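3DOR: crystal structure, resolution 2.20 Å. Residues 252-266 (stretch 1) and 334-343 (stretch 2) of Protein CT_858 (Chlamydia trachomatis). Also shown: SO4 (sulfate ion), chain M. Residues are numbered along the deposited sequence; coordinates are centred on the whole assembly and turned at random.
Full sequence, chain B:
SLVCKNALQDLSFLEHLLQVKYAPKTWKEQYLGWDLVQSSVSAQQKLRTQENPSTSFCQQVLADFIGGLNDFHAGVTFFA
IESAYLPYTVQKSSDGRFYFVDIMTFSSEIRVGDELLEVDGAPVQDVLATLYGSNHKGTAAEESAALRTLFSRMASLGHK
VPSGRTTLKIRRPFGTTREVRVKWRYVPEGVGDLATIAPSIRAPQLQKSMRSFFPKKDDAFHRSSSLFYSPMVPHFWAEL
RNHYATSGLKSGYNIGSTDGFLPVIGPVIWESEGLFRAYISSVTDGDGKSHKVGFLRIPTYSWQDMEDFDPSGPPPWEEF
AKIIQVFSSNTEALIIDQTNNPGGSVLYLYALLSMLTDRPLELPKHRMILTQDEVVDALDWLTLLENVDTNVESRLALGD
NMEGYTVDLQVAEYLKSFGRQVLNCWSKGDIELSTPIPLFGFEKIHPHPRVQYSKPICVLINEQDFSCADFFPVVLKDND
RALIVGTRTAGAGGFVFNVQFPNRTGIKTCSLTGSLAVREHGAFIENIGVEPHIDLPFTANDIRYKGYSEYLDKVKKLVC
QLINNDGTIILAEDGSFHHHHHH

Stretch 1, residues 252-266: GYNIGSTDGFLPVIG
Stretch 2 334-343: LIIDQTNNPG

Stretch 1 is an irregular segment without helix or strand, and it touches stretch 2 at intervals. Stretch 2 is the end of a strand, Leu334 to Asp337, that runs on into a loop. The backbones come nearest where Ile255 CA lies 4.5 Å from Asn340 CA and Gly256 CA 4.9 Å from Asn341 CA; farther along they diverge, Ile265 CA and Ile335 CA being 9.7 Å apart. Stretch 1 thus ends beside the strand and begins beside the loop, so the two run in broadly opposite senses. The contact buries 482 Å² in all.

At Gly252 the chain is pinned within its own stretch: its N donates to Gly260 O (2.7 Å) and also lies 3.0 Å from Ser257 OG, to which it donates. Tyr253 (phi/psi -86/-4, chi1 m) turns its CA-to-CB bond away from stretch 2, leaving its backbone to approach the Asn340 side chain.

Asn254 to Ser257 form a type II beta turn, closed by Ser257 N donating to Asn254 O at 3.0 Å. Its central residues, Ile255 (-64/132) and Gly256 (87/-1), lie where the backbones are closest, and Ile255 is the most covered residue of stretch 1. Ile255 N donates to sulfate O3 (2.6 Å, 169°), while its side chain (chi1 m, chi2 t) sets CG2 3.6 Å from Pro342 CD, an apolar pairing of a branched chain with a ring. Gly256 suits the third position because a CB at these angles would jam against the preceding carbonyl oxygen; it would also lie 3.8 Å from Pro342 CD. Gly256 N donates to Asn340 O at 2.7 Å and 175°, a short, nearly linear bond and the direct hydrogen bond that locks the loops together. Asn340 presents that carbonyl from a left-handed conformation (46/60), with chi1 m.

Ser257 (-60/132, chi1 t) uses its hydroxyl as an acceptor, Gly260 N donating to Ser257 OG at 3.0 Å. Thr258 (-60/-46) and Asp259 (-87/-24) carry the chain round to Gly260, whose positive phi (72/-162) favours glycine; an ideal CB there would come within a tight 3.2 Å of Asp337 OD1.

Phe261 (-125/4, chi1 p, chi2 81°) starts sideways, but its ring reaches inward, its edge meeting Asn340, with CE2 4.1 Å from Thr339 OG1. Two waters fill the polar gap. One accepts from Phe261 N (2.9 Å) and donates to Asp337 OD1 (2.8 Å) and Thr339 OG1 (3.2 Å); the other accepts from Leu262 N (3.3 Å) and donates to Asp259 O and Asp337 OD1 (2.7 and 2.8 Å). Asp337 (chi1 t) divides its work: OD1 accepts from both waters, while OD2 receives Thr339 N at 3.0 Å and Thr339 OG1 at 2.7 Å.

The CA-to-CB bond of Leu262 (-86/132, m, t) points toward stretch 2 and brings CD1 to 3.6 Å from Asp337 OD1, a van der Waals contact of a methyl with an oxygen whose polar needs the waters meet. Pro263 and Val264 continue extended and out of reach. Ile265 (-78/-14, p, t) returns, CD1 meeting Ile335 CD1 (m, t) at 3.9 Å, a buried apolar contact whose long side chains bridge the widened backbone gap.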

ATOM      1  N   GLY B 252      26.406   9.118 -14.578  1.00 30.40           N
ATOM      2  CA  GLY B 252      25.858  10.402 -14.981  1.00 30.22           C
ATOM      3  C   GLY B 252      25.581  11.286 -13.786  1.00 29.27           C
ATOM      4  O   GLY B 252      25.913  10.930 -12.648  1.00 28.56           O
ATOM      5  N   TYR B 253      24.955  12.431 -14.045  1.00 27.73           N
ATOM      6  CA  TYR B 253      24.640  13.402 -13.008  1.00 26.82           C
ATOM      7  C   TYR B 253      23.324  13.123 -12.293  1.00 27.42           C
ATOM      8  O   TYR B 253      22.981  13.806 -11.338  1.00 26.93           O
ATOM      9  CB  TYR B 253      24.643  14.816 -13.611  1.00 26.06           C
ATOM     10  CG  TYR B 253      26.030  15.248 -14.086  1.00 28.13           C
ATOM     11  CD1 TYR B 253      26.433  15.063 -15.413  1.00 27.22           C
ATOM     12  CD2 TYR B 253      26.953  15.789 -13.193  1.00 25.24           C
ATOM     13  CE1 TYR B 253      27.732  15.408 -15.832  1.00 27.38           C
ATOM     14  CE2 TYR B 253      28.243  16.128 -13.598  1.00 27.72           C
ATOM     15  CZ  TYR B 253      28.624  15.932 -14.913  1.00 25.27           C
ATOM     16  OH  TYR B 253      29.910  16.222 -15.282  1.00 29.78           O
ATOM     17  N   ASN B 254      22.598  12.104 -12.745  1.00 27.91           N
ATOM     18  CA  ASN B 254      21.324  11.735 -12.128  1.00 29.25           C
ATOM     19  C   ASN B 254      21.482  11.266 -10.679  1.00 28.38           C
ATOM     20  O   ASN B 254      22.394  10.505 -10.361  1.00 27.90           O
ATOM     21  CB  ASN B 254      20.665  10.586 -12.896  1.00 32.76           C
ATOM     22  CG  ASN B 254      19.914  11.037 -14.131  1.00 38.42           C
ATOM     23  OD1 ASN B 254      18.822  10.545 -14.393  1.00 45.75           O
ATOM     24  ND2 ASN B 254      20.495  11.947 -14.906  1.00 39.47           N
ATOM     25  N   ILE B 255      20.586  11.707  -9.806  1.00 25.06           N
ATOM     26  CA  ILE B 255      20.621  11.264  -8.426  1.00 26.01           C
ATOM     27  C   ILE B 255      20.353   9.753  -8.480  1.00 26.23           C
ATOM     28  O   ILE B 255      19.443   9.311  -9.175  1.00 24.89           O
ATOM     29  CB  ILE B 255      19.535  11.975  -7.597  1.00 25.03           C
ATOM     30  CG1 ILE B 255      19.971  13.426  -7.323  1.00 27.77           C
ATOM     31  CG2 ILE B 255      19.295  11.242  -6.290  1.00 22.87           C
ATOM     32  CD1 ILE B 255      18.946  14.254  -6.532  1.00 26.09           C
ATOM     33  N   GLY B 256      21.163   8.966  -7.776  1.00 24.48           N
ATOM     34  CA  GLY B 256      20.982   7.525  -7.799  1.00 24.70           C
ATOM     35  C   GLY B 256      21.705   6.824  -8.941  1.00 25.54           C
ATOM     36  O   GLY B 256      21.640   5.602  -9.067  1.00 28.26           O
ATOM     37  N   SER B 257      22.395   7.587  -9.779  1.00 25.40           N
ATOM     38  CA  SER B 257      23.138   7.013 -10.900  1.00 26.25           C
ATOM     39  C   SER B 257      24.202   6.023 -10.414  1.00 25.96           C
ATOM     40  O   SER B 257      24.983   6.324  -9.507  1.00 23.81           O
ATOM     41  CB  SER B 257      23.809   8.126 -11.715  1.00 25.40           C
ATOM     42  OG  SER B 257      24.905   7.624 -12.462  1.00 25.47           O
ATOM     43  N   THR B 258      24.239   4.845 -11.029  1.00 26.28           N
ATOM     44  CA  THR B 258      25.205   3.820 -10.639  1.00 25.06           C
ATOM     45  C   THR B 258      26.654   4.271 -10.784  1.00 23.44           C
ATOM     46  O   THR B 258      27.467   4.072  -9.881  1.00 20.34           O
ATOM     47  CB  THR B 258      25.004   2.512 -11.463  1.00 26.90           C
ATOM     48  OG1 THR B 258      23.726   1.959 -11.157  1.00 28.88           O
ATOM     49  CG2 THR B 258      26.065   1.475 -11.119  1.00 25.23           C
ATOM     50  N   ASP B 259      26.980   4.886 -11.913  1.00 24.01           N
ATOM     51  CA  ASP B 259      28.351   5.319 -12.160  1.00 24.73           C
ATOM     52  C   ASP B 259      28.726   6.694 -11.635  1.00 23.90           C
ATOM     53  O   ASP B 259      29.898   6.963 -11.391  1.00 24.23           O
ATOM     54  CB  ASP B 259      28.661   5.252 -13.661  1.00 27.05           C
ATOM     55  CG  ASP B 259      28.881   3.828 -14.146  1.00 30.23           C
ATOM     56  OD1 ASP B 259      28.923   3.603 -15.374  1.00 33.78           O
ATOM     57  OD2 ASP B 259      29.027   2.933 -13.295  1.00 31.06           O
ATOM     58  N   GLY B 260      27.756   7.575 -11.450  1.00 24.11           N
ATOM     59  CA  GLY B 260      28.124   8.892 -10.962  1.00 22.68           C
ATOM     60  C   GLY B 260      28.825   9.658 -12.069  1.00 25.32           C
ATOM     61  O   GLY B 260      28.753   9.279 -13.250  1.00 24.65           O
ATOM     62  N   PHE B 261      29.545  10.710 -11.699  1.00 23.96           N
ATOM     63  CA  PHE B 261      30.189  11.551 -12.699  1.00 24.04           C
ATOM     64  C   PHE B 261      31.685  11.745 -12.547  1.00 25.00           C
ATOM     65  O   PHE B 261      32.288  12.499 -13.300  1.00 26.55           O
ATOM     66  CB  PHE B 261      29.497  12.914 -12.693  1.00 26.91           C
ATOM     67  CG  PHE B 261      29.482  13.575 -11.339  1.00 24.51           C
ATOM     68  CD1 PHE B 261      30.597  14.262 -10.871  1.00 26.66           C
ATOM     69  CD2 PHE B 261      28.362  13.492 -10.525  1.00 25.17           C
ATOM     70  CE1 PHE B 261      30.593  14.858  -9.610  1.00 25.35           C
ATOM     71  CE2 PHE B 261      28.346  14.083  -9.261  1.00 25.02           C
ATOM     72  CZ  PHE B 261      29.467  14.769  -8.804  1.00 24.61           C
ATOM     73  N   LEU B 262      32.291  11.069 -11.584  1.00 24.16           N
ATOM     74  CA  LEU B 262      33.723  11.197 -11.372  1.00 26.14           C
ATOM     75  C   LEU B 262      34.559  10.259 -12.249  1.00 28.79           C
ATOM     76  O   LEU B 262      34.266   9.062 -12.366  1.00 27.86           O
ATOM     77  CB  LEU B 262      34.052  10.938  -9.904  1.00 24.76           C
ATOM     78  CG  LEU B 262      33.322  11.845  -8.908  1.00 24.67           C
ATOM     79  CD1 LEU B 262      33.607  11.378  -7.497  1.00 22.53           C
ATOM     80  CD2 LEU B 262      33.774  13.297  -9.109  1.00 24.71           C
ATOM     81  N   PRO B 263      35.598  10.802 -12.903  1.00 29.78           N
ATOM     82  CA  PRO B 263      36.462   9.974 -13.754  1.00 30.36           C
ATOM     83  C   PRO B 263      37.375   9.111 -12.875  1.00 29.94           C
ATOM     84  O   PRO B 263      37.508   9.374 -11.679  1.00 29.35           O
ATOM     85  CB  PRO B 263      37.226  11.009 -14.593  1.00 31.48           C
ATOM     86  CG  PRO B 263      37.192  12.250 -13.756  1.00 32.94           C
ATOM     87  CD  PRO B 263      35.821  12.238 -13.151  1.00 30.25           C
ATOM     88  N   VAL B 264      37.993   8.078 -13.446  1.00 29.41           N
ATOM     89  CA  VAL B 264      38.861   7.208 -12.652  1.00 29.88           C
ATOM     90  C   VAL B 264      39.974   8.019 -12.015  1.00 30.71           C
ATOM     91  O   VAL B 264      40.476   8.969 -12.611  1.00 32.66           O
ATOM     92  CB  VAL B 264      39.465   6.056 -13.506  1.00 29.82           C
ATOM     93  CG1 VAL B 264      38.351   5.243 -14.124  1.00 26.58           C
ATOM     94  CG2 VAL B 264      40.362   6.609 -14.592  1.00 30.32           C
ATOM     95  N   ILE B 265      40.354   7.639 -10.799  1.00 31.05           N
ATOM     96  CA  ILE B 265      41.383   8.352 -10.057  1.00 30.89           C
ATOM     97  C   ILE B 265      42.814   8.042 -10.504  1.00 33.08           C
ATOM     98  O   ILE B 265      43.750   8.761 -10.156  1.00 32.95           O
ATOM     99  CB  ILE B 265      41.241   8.063  -8.542  1.00 32.49           C
ATOM    100  CG1 ILE B 265      41.468   6.568  -8.270  1.00 28.87           C
ATOM    101  CG2 ILE B 265      39.850   8.490  -8.072  1.00 30.06           C
ATOM    102  CD1 ILE B 265      41.336   6.161  -6.816  1.00 27.16           C
ATOM    103  N   GLY B 266      42.980   6.980 -11.281  1.00 33.75           N
ATOM    104  CA  GLY B 266      44.304   6.624 -11.748  1.00 34.89           C
ATOM    105  C   GLY B 266      44.250   5.386 -12.616  1.00 37.02           C
ATOM    106  O   GLY B 266      43.161   4.877 -12.885  1.00 35.72           O
ATOM    107  N   LEU B 334      40.444   2.981   0.909  1.00 22.98           N
ATOM    108  CA  LEU B 334      39.263   2.879   0.070  1.00 21.57           C
ATOM    109  C   LEU B 334      38.527   4.212  -0.050  1.00 23.12           C
ATOM    110  O   LEU B 334      38.239   4.867   0.954  1.00 22.60           O
ATOM    111  CB  LEU B 334      38.307   1.854   0.684  1.00 22.83           C
ATOM    112  CG  LEU B 334      37.209   1.102  -0.091  1.00 27.77           C
ATOM    113  CD1 LEU B 334      35.978   1.051   0.791  1.00 26.45           C
ATOM    114  CD2 LEU B 334      36.884   1.728  -1.426  1.00 24.07           C
ATOM    115  N   ILE B 335      38.216   4.599  -1.281  1.00 21.43           N
ATOM    116  CA  ILE B 335      37.453   5.810  -1.516  1.00 21.34           C
ATOM    117  C   ILE B 335      36.032   5.373  -1.855  1.00 22.52           C
ATOM    118  O   ILE B 335      35.823   4.540  -2.745  1.00 24.43           O
ATOM    119  CB  ILE B 335      38.006   6.627  -2.696  1.00 21.82           C
ATOM    120  CG1 ILE B 335      39.408   7.162  -2.358  1.00 20.48           C
ATOM    121  CG2 ILE B 335      37.061   7.793  -3.002  1.00 22.72           C
ATOM    122  CD1 ILE B 335      40.096   7.824  -3.532  1.00 21.42           C
ATOM    123  N   ILE B 336      35.056   5.915  -1.134  1.00 21.60           N
ATOM    124  CA  ILE B 336      33.656   5.594  -1.383  1.00 19.05           C
ATOM    125  C   ILE B 336      32.952   6.844  -1.898  1.00 20.62           C
ATOM    126  O   ILE B 336      32.838   7.847  -1.177  1.00 19.41           O
ATOM    127  CB  ILE B 336      32.955   5.106  -0.087  1.00 21.08           C
ATOM    128  CG1 ILE B 336      33.545   3.762   0.351  1.00 18.98           C
ATOM    129  CG2 ILE B 336      31.438   4.984  -0.311  1.00 18.86           C
ATOM    130  CD1 ILE B 336      32.935   3.219   1.631  1.00 23.11           C
ATOM    131  N   ASP B 337      32.503   6.801  -3.148  1.00 19.63           N
ATOM    132  CA  ASP B 337      31.795   7.936  -3.717  1.00 20.74           C
ATOM    133  C   ASP B 337      30.324   7.733  -3.382  1.00 22.37           C
ATOM    134  O   ASP B 337      29.687   6.816  -3.887  1.00 21.55           O
ATOM    135  CB  ASP B 337      31.975   7.992  -5.235  1.00 22.26           C
ATOM    136  CG  ASP B 337      31.066   9.029  -5.889  1.00 23.72           C
ATOM    137  OD1 ASP B 337      30.922   8.992  -7.129  1.00 20.88           O
ATOM    138  OD2 ASP B 337      30.499   9.879  -5.159  1.00 22.06           O
ATOM    139  N   GLN B 338      29.784   8.585  -2.523  1.00 23.12           N
ATOM    140  CA  GLN B 338      28.391   8.453  -2.142  1.00 23.36           C
ATOM    141  C   GLN B 338      27.568   9.685  -2.535  1.00 24.10           C
ATOM    142  O   GLN B 338      26.466   9.884  -2.024  1.00 21.92           O
ATOM    143  CB  GLN B 338      28.298   8.228  -0.635  1.00 23.60           C
ATOM    144  CG  GLN B 338      26.977   7.691  -0.206  1.00 24.49           C
ATOM    145  CD  GLN B 338      26.444   8.354   1.039  1.00 24.20           C
ATOM    146  OE1 GLN B 338      25.758   7.716   1.828  1.00 26.94           O
ATOM    147  NE2 GLN B 338      26.732   9.644   1.213  1.00 23.90           N
ATOM    148  N   THR B 339      28.106  10.509  -3.434  1.00 23.96           N
ATOM    149  CA  THR B 339      27.407  11.715  -3.890  1.00 23.73           C
ATOM    150  C   THR B 339      26.140  11.388  -4.685  1.00 24.74           C
ATOM    151  O   THR B 339      25.994  10.276  -5.185  1.00 23.24           O
ATOM    152  CB  THR B 339      28.316  12.572  -4.792  1.00 22.77           C
ATOM    153  OG1 THR B 339      28.762  11.789  -5.908  1.00 24.02           O
ATOM    154  CG2 THR B 339      29.530  13.057  -4.020  1.00 20.43           C
ATOM    155  N   ASN B 340      25.226  12.356  -4.795  1.00 23.35           N
ATOM    156  CA  ASN B 340      24.001  12.163  -5.573  1.00 22.95           C
ATOM    157  C   ASN B 340      23.337  10.818  -5.274  1.00 22.94           C
ATOM    158  O   ASN B 340      23.141   9.984  -6.162  1.00 23.92           O
ATOM    159  CB  ASN B 340      24.331  12.246  -7.069  1.00 22.63           C
ATOM    160  CG  ASN B 340      24.626  13.664  -7.537  1.00 24.50           C
ATOM    161  OD1 ASN B 340      24.770  14.592  -6.739  1.00 24.80           O
ATOM    162  ND2 ASN B 340      24.720  13.833  -8.846  1.00 23.64           N
ATOM    163  N   ASN B 341      22.974  10.631  -4.017  1.00 22.49           N
ATOM    164  CA  ASN B 341      22.376   9.397  -3.545  1.00 20.64           C
ATOM    165  C   ASN B 341      21.106   9.801  -2.796  1.00 21.98           C
ATOM    166  O   ASN B 341      21.171  10.563  -1.840  1.00 21.94           O
ATOM    167  CB  ASN B 341      23.379   8.720  -2.613  1.00 22.41           C
ATOM    168  CG  ASN B 341      22.894   7.400  -2.083  1.00 21.92           C
ATOM    169  OD1 ASN B 341      21.746   7.270  -1.673  1.00 22.02           O
ATOM    170  ND2 ASN B 341      23.777   6.406  -2.073  1.00 24.38           N
ATOM    171  N   PRO B 342      19.939   9.276  -3.212  1.00 22.82           N
ATOM    172  CA  PRO B 342      18.626   9.566  -2.621  1.00 24.08           C
ATOM    173  C   PRO B 342      18.273   8.918  -1.286  1.00 25.36           C
ATOM    174  O   PRO B 342      17.214   9.199  -0.734  1.00 26.15           O
ATOM    175  CB  PRO B 342      17.666   9.114  -3.708  1.00 23.82           C
ATOM    176  CG  PRO B 342      18.336   7.837  -4.181  1.00 24.40           C
ATOM    177  CD  PRO B 342      19.809   8.278  -4.297  1.00 22.95           C
ATOM    178  N   GLY B 343      19.140   8.061  -0.763  1.00 24.84           N
ATOM    179  CA  GLY B 343      18.829   7.394   0.492  1.00 23.76           C
ATOM    180  C   GLY B 343      18.142   6.071   0.191  1.00 25.45           C
ATOM    181  O   GLY B 343      18.373   5.490  -0.868  1.00 24.68           O
TER
HETATM  182  S   SO4 M 617      17.978  14.109 -11.470  1.00 49.70           S
HETATM  183  O1  SO4 M 617      18.654  14.139 -12.815  1.00 50.18           O
HETATM  184  O2  SO4 M 617      16.793  13.204 -11.550  1.00 51.05           O
HETATM  185  O3  SO4 M 617      18.899  13.593 -10.411  1.00 46.99           O
HETATM  186  O4  SO4 M 617      17.582  15.524 -11.144  1.00 50.44           O
HETATM  187  O   HOH W   1      31.513   8.398  -9.816  1.00 28.05           O
HETATM  188  O   HOH W   2      29.722  10.883  -8.819  1.00 27.64           O